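Local coordinates for flavin-nucleotide-binding protein (Azotobacter vinelandii, PDB 6RK0) that binds heme b and FAD and probably serves as a low-potential terminal oxidase associated with the iron-only nitrogenase, at residues A127-A130 and E131-N135; D180-E183 and D184-F187. All coordinates share one frame; numbering follows the deposited sequence. Where two conformers were deposited one is given.

In the fold
Contacts 1 and 2 lie on opposite sides of the chain's centre, their own centres about 55 Å apart, and share no helix or strand. Contact 1 is two successive turns of helix 126-140, with one flank turned to the heme, strand 159-165 and helix 153-157 and another bearing exposed side chains. Contact 2, in the long loop between strands 169-174 and 192-200, is a peripheral turn that meets the second subunit. Regular main-chain bonds and aliphatic packing hold the first; the second is acidic, with bound water, a tyrosine hydroxyl and arginines from both subunits around its carboxylates. Each buries two residues, Lys129 and Leu133 against Asp180 and Asp184.

Contact 1: residues A127-A130 and E131-N135; sequences AVKA and EKLRN
Helix 126-140 supplies both segments, and on its buried flank Lys129 and Leu133 lie side by side. Four i to i+4 bonds run through the junction: Glu131 N to Ala127 O, Lys132 N to Val128 O (2.9 Å), Leu133 N to Lys129 O and Arg134 N to Ala130 O. On that flank Leu133 CD1 rests 4.2 Å from Lys129 CG, while Leu133 CG sits 3.4 Å from Lys129 O. With CG anti to its own backbone N (chi1 -174°), Lys129 sends its chain along the leucine before bending at chi3; its ammonium ends on Thr159 O and in a salt bridge with Glu126. One face further round, chi1 of Lys132 (-57°) sets CG beside its own backbone N, 3.3 Å from Val128 O, and the bend at chi2 then carries Lys132 CE alongside Val128 CG1 at 3.9 Å. Lys132 NZ goes on to Glu65 in a salt bridge, and Asn135 ND2 bonds the other oxygen of that carboxylate. Leu133 itself touches the heme and comes within about 4 Å of the side chain of the axial ligand His72. This is the i, i+4 pattern of an amphipathic alpha-helix, here lining a heme pocket.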
ATOM      1  N   ALA A 127       4.018 -30.756  -1.878  1.00 13.35           N
ATOM      2  CA  ALA A 127       2.618 -31.085  -1.635  1.00 13.60           C
ATOM      3  C   ALA A 127       1.987 -30.067  -0.696  1.00 13.20           C
ATOM      4  O   ALA A 127       0.843 -29.643  -0.907  1.00 13.61           O
ATOM      5  CB  ALA A 127       2.502 -32.502  -1.085  1.00 14.53           C
ATOM      6  N   VAL A 128       2.718 -29.653   0.344  1.00 12.86           N
ATOM      7  CA  VAL A 128       2.215 -28.607   1.227  1.00 12.93           C
ATOM      8  C   VAL A 128       2.054 -27.296   0.472  1.00 12.97           C
ATOM      9  O   VAL A 128       1.042 -26.608   0.601  1.00 13.13           O
ATOM     10  CB  VAL A 128       3.142 -28.438   2.433  1.00 13.75           C
ATOM     11  CG1 VAL A 128       2.663 -27.285   3.315  1.00 15.23           C
ATOM     12  CG2 VAL A 128       3.156 -29.745   3.249  1.00 14.00           C
ATOM     13  N   LYS A 129       3.020 -26.971  -0.370  1.00 13.44           N
ATOM     14  CA  LYS A 129       2.949 -25.737  -1.142  1.00 14.16           C
ATOM     15  C   LYS A 129       1.685 -25.711  -2.000  1.00 12.72           C
ATOM     16  O   LYS A 129       0.970 -24.706  -2.045  1.00 13.00           O
ATOM     17  CB  LYS A 129       4.209 -25.658  -1.990  1.00 15.94           C
ATOM     18  CG  LYS A 129       4.376 -24.382  -2.734  1.00 17.58           C
ATOM     19  CD  LYS A 129       5.438 -24.537  -3.873  1.00 20.77           C
ATOM     20  CE  LYS A 129       6.864 -24.788  -3.418  1.00 20.53           C
ATOM     21  NZ  LYS A 129       7.673 -24.981  -4.681  1.00 17.70           N
ATOM     22  N   ALA A 130       1.374 -26.826  -2.669  1.00 13.24           N
ATOM     23  CA  ALA A 130       0.181 -26.875  -3.517  1.00 13.48           C
ATOM     24  C   ALA A 130      -1.091 -26.704  -2.693  1.00 12.75           C
ATOM     25  O   ALA A 130      -2.050 -26.039  -3.123  1.00 13.48           O
ATOM     26  CB  ALA A 130       0.150 -28.179  -4.318  1.00 14.86           C
ATOM     27  N   GLU A 131      -1.111 -27.289  -1.501  1.00 12.86           N
ATOM     28  CA  GLU A 131      -2.255 -27.106  -0.628  1.00 13.52           C
ATOM     29  C   GLU A 131      -2.431 -25.639  -0.242  1.00 13.29           C
ATOM     30  O   GLU A 131      -3.554 -25.124  -0.249  1.00 14.16           O
ATOM     31  CB  GLU A 131      -2.053 -27.999   0.588  1.00 15.98           C
ATOM     32  CG  GLU A 131      -3.248 -28.031   1.493  1.00 19.58           C
ATOM     33  CD  GLU A 131      -3.303 -29.205   2.459  1.00 27.18           C
ATOM     34  OE1 GLU A 131      -2.314 -29.945   2.625  1.00 46.19           O
ATOM     35  OE2 GLU A 131      -4.363 -29.418   3.096  1.00 20.98           O
ATOM     36  N   LYS A 132      -1.333 -24.955   0.088  1.00 12.67           N
ATOM     37  CA  LYS A 132      -1.415 -23.549   0.485  1.00 13.08           C
ATOM     38  C   LYS A 132      -1.866 -22.672  -0.687  1.00 11.91           C
ATOM     39  O   LYS A 132      -2.652 -21.737  -0.499  1.00 11.84           O
ATOM     40  CB  LYS A 132      -0.063 -23.071   1.022  1.00 15.54           C
ATOM     41  CG  LYS A 132       0.560 -23.798   2.189  1.00 17.41           C
ATOM     42  CD  LYS A 132      -0.267 -23.712   3.434  1.00 18.02           C
ATOM     43  CE  LYS A 132       0.369 -24.383   4.616  1.00 19.58           C
ATOM     44  NZ  LYS A 132      -0.671 -24.520   5.658  1.00 21.20           N
ATOM     45  N   LEU A 133      -1.372 -22.953  -1.898  1.00 11.03           N
ATOM     46  CA  LEU A 133      -1.787 -22.168  -3.069  1.00 10.75           C
ATOM     47  C   LEU A 133      -3.268 -22.332  -3.358  1.00 10.35           C
ATOM     48  O   LEU A 133      -3.937 -21.357  -3.753  1.00 10.34           O
ATOM     49  CB  LEU A 133      -0.939 -22.557  -4.276  1.00 10.64           C
ATOM     50  CG  LEU A 133       0.522 -22.087  -4.176  1.00 10.86           C
ATOM     51  CD1 LEU A 133       1.397 -22.830  -5.180  1.00 11.56           C
ATOM     52  CD2 LEU A 133       0.637 -20.544  -4.386  1.00 10.85           C
ATOM     53  N   ARG A 134      -3.818 -23.539  -3.169  0.52 10.50           N
ATOM     54  CA  ARG A 134      -5.259 -23.684  -3.342  0.52 11.31           C
ATOM     55  C   ARG A 134      -6.017 -22.866  -2.295  0.52 11.70           C
ATOM     56  O   ARG A 134      -7.040 -22.244  -2.606  0.52 11.59           O
ATOM     57  CB  ARG A 134      -5.662 -25.165  -3.300  0.52 12.19           C
ATOM     58  CG  ARG A 134      -7.174 -25.355  -3.412  0.52 13.11           C
ATOM     59  CD  ARG A 134      -7.605 -26.795  -3.694  0.52 15.76           C
ATOM     60  NE  ARG A 134      -9.055 -26.874  -3.958  0.52 18.42           N
ATOM     61  CZ  ARG A 134      -9.698 -27.896  -4.537  0.52 19.64           C
ATOM     62  NH1 ARG A 134      -9.064 -29.022  -4.911  0.52 16.24           N
ATOM     63  NH2 ARG A 134     -11.019 -27.804  -4.719  0.52 20.48           N
ATOM     64  N   ASN A 135      -5.514 -22.828  -1.049  1.00 12.05           N
ATOM     65  CA  ASN A 135      -6.156 -22.011  -0.029  1.00 12.75           C
ATOM     66  C   ASN A 135      -6.140 -20.540  -0.428  1.00 12.11           C
ATOM     67  O   ASN A 135      -7.114 -19.821  -0.185  1.00 13.00           O
ATOM     68  CB  ASN A 135      -5.423 -22.186   1.302  1.00 14.81           C
ATOM     69  CG  ASN A 135      -5.550 -23.578   1.894  1.00 18.57           C
ATOM     70  OD1 ASN A 135      -6.493 -24.322   1.602  1.00 21.09           O
ATOM     71  ND2 ASN A 135      -4.600 -23.926   2.767  1.00 18.99           N
TER

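Contact 2: residues D180-E183 and D184-F187; sequences DDEE and DYAF
Two tight bends follow each other through 180-187, the first carried by Asp184 N, which donates to Asp181 O at 2.9 Å. That bond is fairly straight at hydrogen (164°), but the donor stands above the carbonyl plane, consistent with the tight i to i+3 curl of the short 3-10 segment. A type I beta turn from Asp184 to Phe187 comes next, closed by Phe187 N on Asp184 O.

Tyr185 reaches back across the first bend: its OH accepts Asp180 N at 3.0 Å, and its CE2 packs 3.6 Å from Asp180 CB. The carbonyl oxygens of Asp180 and Glu182 lie at the ring edge, near its plane. The Glu182 carboxylate, only 14° from parallel with the ring, approaches obliquely, Glu182 OE1 3.8 Å from Tyr185 CD2. Its bend at chi2 (-57°) turns it back toward the tyrosine, and OE1 also makes a salt bridge with Arg208 of the second subunit, which forms a cation-pi contact with Tyr185.

Asp181 and Asp184 run alongside each other, their OD2 atoms 3.7 Å apart. Arg149 of the second subunit forms a salt bridge with Asp184 OD2 and probably eases the closeness of the two negative charges; its ion pair to Asp181 OD2 is long and weak. One water donates to Asp180 OD1 and, at 2.7 Å, to Asp184 OD2, and accepts Asp181 N, so it ties both carboxylates to the main chain. Another links Glu183 O to Ala186 N, joining the two bends.

Within its own chain the turn rests on the loop joining strands 88-100 and 108-118, where Arg102 forms a salt bridge with Asp180 and Asn106 bonds Asp181; the whole lies in the connection from strand 169-174 to strand 192-200, against the second subunit.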
ATOM      1  N   ASP A 180      -8.820  18.508  17.007  1.00 10.31           N
ATOM      2  CA  ASP A 180      -8.089  19.763  17.007  1.00 10.22           C
ATOM      3  C   ASP A 180      -7.621  20.110  18.421  1.00 10.59           C
ATOM      4  O   ASP A 180      -8.129  19.611  19.432  1.00 11.58           O
ATOM      5  CB  ASP A 180      -8.957  20.883  16.454  1.00 10.14           C
ATOM      6  CG  ASP A 180      -8.877  20.960  14.932  1.00 10.51           C
ATOM      7  OD1 ASP A 180      -7.755  21.249  14.432  1.00 10.86           O
ATOM      8  OD2 ASP A 180      -9.906  20.737  14.249  1.00 10.96           O
ATOM      9  N   ASP A 181      -6.634  20.993  18.481  1.00 11.18           N
ATOM     10  CA  ASP A 181      -6.301  21.630  19.762  1.00 11.54           C
ATOM     11  C   ASP A 181      -7.573  22.273  20.306  1.00 11.33           C
ATOM     12  O   ASP A 181      -8.323  22.911  19.565  1.00 11.47           O
ATOM     13  CB  ASP A 181      -5.278  22.744  19.531  1.00 13.28           C
ATOM     14  CG  ASP A 181      -3.961  22.276  19.019  1.00 16.16           C
ATOM     15  OD1 ASP A 181      -3.647  21.069  19.000  1.00 17.56           O
ATOM     16  OD2 ASP A 181      -3.167  23.182  18.611  1.00 18.32           O
ATOM     17  N   GLU A 182      -7.785  22.147  21.618  1.00 11.64           N
ATOM     18  CA  GLU A 182      -9.034  22.650  22.191  1.00 12.83           C
ATOM     19  C   GLU A 182      -9.214  24.137  21.959  1.00 13.51           C
ATOM     20  O   GLU A 182     -10.355  24.619  21.819  1.00 14.80           O
ATOM     21  CB  GLU A 182      -9.110  22.308  23.668  1.00 16.09           C
ATOM     22  CG  GLU A 182      -9.514  20.876  23.914  1.00 25.95           C
ATOM     23  CD  GLU A 182     -10.872  20.472  23.288  1.00 39.34           C
ATOM     24  OE1 GLU A 182     -11.793  21.302  23.205  1.00 35.79           O
ATOM     25  OE2 GLU A 182     -11.015  19.296  22.885  1.00 50.19           O
ATOM     26  N   GLU A 183      -8.108  24.887  21.934  1.00 13.63           N
ATOM     27  CA  GLU A 183      -8.262  26.317  21.730  1.00 16.19           C
ATOM     28  C   GLU A 183      -8.660  26.692  20.314  1.00 15.13           C
ATOM     29  O   GLU A 183      -8.931  27.868  20.088  1.00 17.87           O
ATOM     30  CB  GLU A 183      -6.994  27.050  22.127  1.00 20.88           C
ATOM     31  CG  GLU A 183      -5.800  26.598  21.336  1.00 23.17           C
ATOM     32  CD  GLU A 183      -4.965  25.498  22.024  1.00 34.03           C
ATOM     33  OE1 GLU A 183      -5.527  24.537  22.638  1.00 25.86           O
ATOM     34  OE2 GLU A 183      -3.717  25.605  21.936  1.00 44.77           O
ATOM     35  N   ASP A 184      -8.704  25.764  19.360  1.00 13.35           N
ATOM     36  CA  ASP A 184      -9.036  26.090  17.978  1.00 12.52           C
ATOM     37  C   ASP A 184     -10.508  25.933  17.631  1.00 12.44           C
ATOM     38  O   ASP A 184     -10.902  26.231  16.503  1.00 12.09           O
ATOM     39  CB  ASP A 184      -8.188  25.227  17.040  1.00 12.39           C
ATOM     40  CG  ASP A 184      -6.703  25.600  17.054  1.00 12.75           C
ATOM     41  OD1 ASP A 184      -6.372  26.749  17.404  1.00 13.98           O
ATOM     42  OD2 ASP A 184      -5.880  24.743  16.686  1.00 13.36           O
ATOM     43  N   TYR A 185     -11.343  25.499  18.577  1.00 12.83           N
ATOM     44  CA  TYR A 185     -12.736  25.207  18.254  1.00 12.68           C
ATOM     45  C   TYR A 185     -13.603  26.432  18.007  1.00 13.93           C
ATOM     46  O   TYR A 185     -14.726  26.248  17.536  1.00 15.30           O
ATOM     47  CB  TYR A 185     -13.341  24.241  19.278  1.00 12.36           C
ATOM     48  CG  TYR A 185     -12.933  22.816  18.981  1.00 11.70           C
ATOM     49  CD1 TYR A 185     -13.676  22.028  18.106  1.00 11.90           C
ATOM     50  CD2 TYR A 185     -11.764  22.293  19.491  1.00 12.17           C
ATOM     51  CE1 TYR A 185     -13.269  20.751  17.765  1.00 11.45           C
ATOM     52  CE2 TYR A 185     -11.332  21.024  19.170  1.00 11.96           C
ATOM     53  CZ  TYR A 185     -12.097  20.231  18.309  1.00 11.25           C
ATOM     54  OH  TYR A 185     -11.642  18.985  17.976  1.00 11.74           O
ATOM     55  N   ALA A 186     -13.128  27.643  18.288  1.00 15.02           N
ATOM     56  CA  ALA A 186     -13.868  28.829  17.877  1.00 17.28           C
ATOM     57  C   ALA A 186     -13.425  29.342  16.507  1.00 16.07           C
ATOM     58  O   ALA A 186     -14.002  30.323  16.001  1.00 17.65           O
ATOM     59  CB  ALA A 186     -13.709  29.958  18.902  1.00 20.76           C
ATOM     60  N   PHE A 187     -12.404  28.710  15.880  1.00 14.27           N
ATOM     61  CA  PHE A 187     -11.914  29.219  14.620  1.00 13.31           C
ATOM     62  C   PHE A 187     -12.884  28.842  13.497  1.00 12.74           C
ATOM     63  O   PHE A 187     -13.286  27.676  13.394  1.00 13.41           O
ATOM     64  CB  PHE A 187     -10.502  28.709  14.305  1.00 13.66           C
ATOM     65  CG  PHE A 187      -9.924  29.403  13.113  1.00 13.52           C
ATOM     66  CD1 PHE A 187      -9.338  30.646  13.253  1.00 13.59           C
ATOM     67  CD2 PHE A 187     -10.079  28.902  11.836  1.00 14.36           C
ATOM     68  CE1 PHE A 187      -8.907  31.342  12.141  1.00 14.40           C
ATOM     69  CE2 PHE A 187      -9.648  29.605  10.737  1.00 15.70           C
ATOM     70  CZ  PHE A 187      -9.034  30.802  10.883  1.00 15.91           C
TER
HETATM   71  O   HOH W   1      -5.860  22.201  15.905  1.00 12.39           O
HETATM   72  O   HOH W   2     -11.993  27.076  21.232  1.00 27.95           O
HETATM   73  O   HOH W   3     -10.691  29.016  18.667  1.00 26.07           O
HETATM   74  O   HOH W   4      -6.937  29.450  17.879  1.00 28.06           O